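DNA polymerase III subunit delta (Bacillus subtilis, PDB 3ZH9) is probably the clamp-loader subunit that acts as the wrench opening the beta sliding clamp for loading onto primed DNA. Local coordinates at residues 34-39 with 75-80. Sequence-based numbering, arbitrary orientation.
Sequences RIRQTV and RRLVIV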
ATOM      1  N   ARG A  34      13.166  -5.215  -7.945  1.00 38.84           N
ATOM      2  CA  ARG A  34      14.594  -5.241  -7.636  1.00 39.44           C
ATOM      3  C   ARG A  34      15.195  -6.600  -7.974  1.00 41.01           C
ATOM      4  O   ARG A  34      16.364  -6.696  -8.357  1.00 44.09           O
ATOM      5  CB  ARG A  34      14.855  -4.878  -6.169  1.00 36.62           C
ATOM      6  CG  ARG A  34      14.781  -3.366  -5.890  1.00 35.16           C
ATOM      7  CD  ARG A  34      14.590  -3.077  -4.396  1.00 37.37           C
ATOM      8  NE  ARG A  34      14.360  -1.655  -4.149  1.00 43.95           N
ATOM      9  CZ  ARG A  34      15.247  -0.823  -3.609  1.00 45.80           C
ATOM     10  NH1 ARG A  34      16.448  -1.261  -3.238  1.00 38.10           N
ATOM     11  NH2 ARG A  34      14.927   0.453  -3.426  1.00 41.49           N
ATOM     12  N   ILE A  35      14.409  -7.658  -7.839  1.00 37.64           N
ATOM     13  CA  ILE A  35      14.968  -8.975  -8.126  1.00 45.96           C
ATOM     14  C   ILE A  35      15.152  -9.105  -9.628  1.00 45.14           C
ATOM     15  O   ILE A  35      16.141  -9.654 -10.086  1.00 45.89           O
ATOM     16  CB  ILE A  35      14.101 -10.121  -7.603  1.00 42.84           C
ATOM     17  CG1 ILE A  35      14.186 -10.201  -6.075  1.00 34.65           C
ATOM     18  CG2 ILE A  35      14.553 -11.448  -8.227  1.00 35.24           C
ATOM     19  CD1 ILE A  35      13.102 -11.090  -5.443  1.00 25.93           C
ATOM     20  N   ARG A  36      14.191  -8.572 -10.379  1.00 48.06           N
ATOM     21  CA  ARG A  36      14.236  -8.558 -11.838  1.00 49.07           C
ATOM     22  C   ARG A  36      15.442  -7.773 -12.353  1.00 51.54           C
ATOM     23  O   ARG A  36      16.195  -8.259 -13.198  1.00 47.61           O
ATOM     24  CB  ARG A  36      12.944  -7.956 -12.384  1.00 49.17           C
ATOM     25  CG  ARG A  36      12.836  -7.932 -13.900  1.00 62.57           C
ATOM     26  CD  ARG A  36      11.590  -7.161 -14.319  1.00 80.42           C
ATOM     27  NE  ARG A  36      10.447  -7.491 -13.468  1.00 92.69           N
ATOM     28  CZ  ARG A  36       9.241  -6.940 -13.579  1.00107.40           C
ATOM     29  NH1 ARG A  36       9.010  -6.025 -14.513  1.00117.02           N
ATOM     30  NH2 ARG A  36       8.266  -7.306 -12.757  1.00107.38           N
ATOM     31  N   GLN A  37      15.619  -6.560 -11.838  1.00 50.53           N
ATOM     32  CA  GLN A  37      16.772  -5.727 -12.181  1.00 47.14           C
ATOM     33  C   GLN A  37      18.074  -6.447 -11.870  1.00 53.75           C
ATOM     34  O   GLN A  37      19.102  -6.197 -12.496  1.00 53.17           O
ATOM     35  CB  GLN A  37      16.729  -4.403 -11.398  1.00 40.93           C
ATOM     36  CG  GLN A  37      15.681  -3.435 -11.913  1.00 63.47           C
ATOM     37  CD  GLN A  37      15.429  -2.249 -10.981  1.00 75.11           C
ATOM     38  OE1 GLN A  37      16.046  -2.116  -9.919  1.00 63.32           O
ATOM     39  NE2 GLN A  37      14.509  -1.379 -11.386  1.00 84.89           N
ATOM     40  N   THR A  38      18.035  -7.330 -10.879  1.00 50.93           N
ATOM     41  CA  THR A  38      19.225  -8.090 -10.517  1.00 43.88           C
ATOM     42  C   THR A  38      19.511  -9.275 -11.470  1.00 45.24           C
ATOM     43  O   THR A  38      20.659  -9.500 -11.840  1.00 42.73           O
ATOM     44  CB  THR A  38      19.164  -8.593  -9.052  1.00 46.89           C
ATOM     45  OG1 THR A  38      18.892  -7.497  -8.170  1.00 48.79           O
ATOM     46  CG2 THR A  38      20.479  -9.209  -8.654  1.00 42.01           C
ATOM     47  N   VAL A  39      18.491 -10.032 -11.868  1.00 46.10           N
ATOM     48  CA  VAL A  39      18.770 -11.264 -12.620  1.00 51.99           C
ATOM     49  C   VAL A  39      18.530 -11.163 -14.130  1.00 49.55           C
ATOM     50  O   VAL A  39      19.178 -11.855 -14.905  1.00 58.53           O
ATOM     51  CB  VAL A  39      18.011 -12.503 -12.051  1.00 52.47           C
ATOM     52  CG1 VAL A  39      17.869 -12.403 -10.557  1.00 52.25           C
ATOM     53  CG2 VAL A  39      16.653 -12.627 -12.674  1.00 64.20           C
ATOM     54  N   ARG A  75      21.120 -16.478 -15.591  1.00 44.48           N
ATOM     55  CA  ARG A  75      19.999 -16.856 -14.748  1.00 39.03           C
ATOM     56  C   ARG A  75      18.671 -16.596 -15.421  1.00 40.08           C
ATOM     57  O   ARG A  75      18.557 -15.758 -16.311  1.00 45.69           O
ATOM     58  CB  ARG A  75      20.029 -16.102 -13.409  1.00 47.31           C
ATOM     59  CG  ARG A  75      20.939 -16.703 -12.344  1.00 51.94           C
ATOM     60  CD  ARG A  75      20.317 -16.514 -10.983  1.00 54.59           C
ATOM     61  NE  ARG A  75      21.246 -16.674  -9.866  1.00 61.11           N
ATOM     62  CZ  ARG A  75      22.095 -15.735  -9.459  1.00 64.90           C
ATOM     63  NH1 ARG A  75      22.160 -14.566 -10.089  1.00 67.30           N
ATOM     64  NH2 ARG A  75      22.899 -15.973  -8.433  1.00 68.33           N
ATOM     65  N   ARG A  76      17.662 -17.304 -14.936  1.00 39.29           N
ATOM     66  CA  ARG A  76      16.297 -17.201 -15.402  1.00 41.34           C
ATOM     67  C   ARG A  76      15.474 -16.713 -14.202  1.00 36.92           C
ATOM     68  O   ARG A  76      15.839 -16.972 -13.059  1.00 33.54           O
ATOM     69  CB  ARG A  76      15.885 -18.598 -15.866  1.00 45.00           C
ATOM     70  CG  ARG A  76      14.436 -18.876 -16.014  1.00 47.44           C
ATOM     71  CD  ARG A  76      14.243 -20.332 -16.420  1.00 42.61           C
ATOM     72  NE  ARG A  76      14.766 -20.619 -17.757  1.00 42.61           N
ATOM     73  CZ  ARG A  76      14.425 -19.948 -18.857  1.00 42.31           C
ATOM     74  NH1 ARG A  76      13.571 -18.938 -18.787  1.00 38.21           N
ATOM     75  NH2 ARG A  76      14.947 -20.277 -20.028  1.00 44.03           N
ATOM     76  N   LEU A  77      14.405 -15.965 -14.456  1.00 36.68           N
ATOM     77  CA  LEU A  77      13.510 -15.510 -13.395  1.00 32.85           C
ATOM     78  C   LEU A  77      12.102 -16.028 -13.640  1.00 38.84           C
ATOM     79  O   LEU A  77      11.531 -15.810 -14.701  1.00 38.01           O
ATOM     80  CB  LEU A  77      13.487 -13.978 -13.305  1.00 32.49           C
ATOM     81  CG  LEU A  77      12.583 -13.339 -12.241  1.00 36.71           C
ATOM     82  CD1 LEU A  77      12.888 -13.874 -10.835  1.00 30.96           C
ATOM     83  CD2 LEU A  77      12.742 -11.825 -12.267  1.00 40.23           C
ATOM     84  N   VAL A  78      11.535 -16.708 -12.654  1.00 36.85           N
ATOM     85  CA  VAL A  78      10.195 -17.252 -12.801  1.00 34.19           C
ATOM     86  C   VAL A  78       9.337 -16.750 -11.653  1.00 38.28           C
ATOM     87  O   VAL A  78       9.642 -16.997 -10.481  1.00 36.90           O
ATOM     88  CB  VAL A  78      10.172 -18.799 -12.813  1.00 40.26           C
ATOM     89  CG1 VAL A  78       8.731 -19.304 -12.712  1.00 40.89           C
ATOM     90  CG2 VAL A  78      10.870 -19.361 -14.065  1.00 41.59           C
ATOM     91  N   ILE A  79       8.276 -16.028 -11.992  1.00 35.96           N
ATOM     92  CA  ILE A  79       7.402 -15.440 -10.989  1.00 40.39           C
ATOM     93  C   ILE A  79       6.049 -16.136 -10.990  1.00 41.24           C
ATOM     94  O   ILE A  79       5.423 -16.327 -12.038  1.00 44.27           O
ATOM     95  CB  ILE A  79       7.245 -13.930 -11.229  1.00 43.71           C
ATOM     96  CG1 ILE A  79       8.614 -13.253 -11.162  1.00 40.91           C
ATOM     97  CG2 ILE A  79       6.281 -13.308 -10.230  1.00 37.74           C
ATOM     98  CD1 ILE A  79       8.584 -11.821 -11.584  1.00 42.35           C
ATOM     99  N   VAL A  80       5.618 -16.532  -9.802  1.00 39.72           N
ATOM    100  CA  VAL A  80       4.386 -17.283  -9.632  1.00 37.30           C
ATOM    101  C   VAL A  80       3.494 -16.578  -8.626  1.00 41.44           C
ATOM    102  O   VAL A  80       3.739 -16.638  -7.415  1.00 39.68           O
ATOM    103  CB  VAL A  80       4.676 -18.719  -9.148  1.00 40.99           C
ATOM    104  CG1 VAL A  80       3.393 -19.470  -8.944  1.00 44.02           C
ATOM    105  CG2 VAL A  80       5.539 -19.433 -10.153  1.00 48.01           C
TER
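V39, in the last turn of helix 25-39, drives its CG2 methyl against the CB of L77 on strand 76-81, 3.5 Å away and tighter than usual for two carbons. That methyl sits between the backbone N and the carbonyl carbon of its own residue, and chi1, which places CG1, is -33°, away from the usual staggered values and consistent with tight packing here. L77 comes across V39 at about a right angle and then forks. Its CG lies anti to the backbone N (chi1 180°), which carries the branch point out to the helix. From there CD1 rests 3.9 Å from CG2 of I35, while CD2 presses on the helix backbone itself, 3.6 Å from CA of R36. R75, just ahead of the strand, adds a looser contact with V39: the two CB atoms stand 4.3 Å apart. An alanine in place of L77 would keep the CB touch on V39 but would probably open a gap beside the helix, leaving CG2 of I35 and CA of R36 without their methyl partners. Segments 34-39 and 76-80 run nearly antiparallel (158° between their directions), their axes 8.9 Å apart at closest, as when a helix is laid back over a parallel sheet. That matches the P-loop NTPase-like domain to which both segments belong. No hydrogen bond spans the contact, so helix and sheet meet mainly through apolar packing, buried round V39 and L77 and flanked by the partly exposed R36 and R75; the fit depends on how closely the methyls pack.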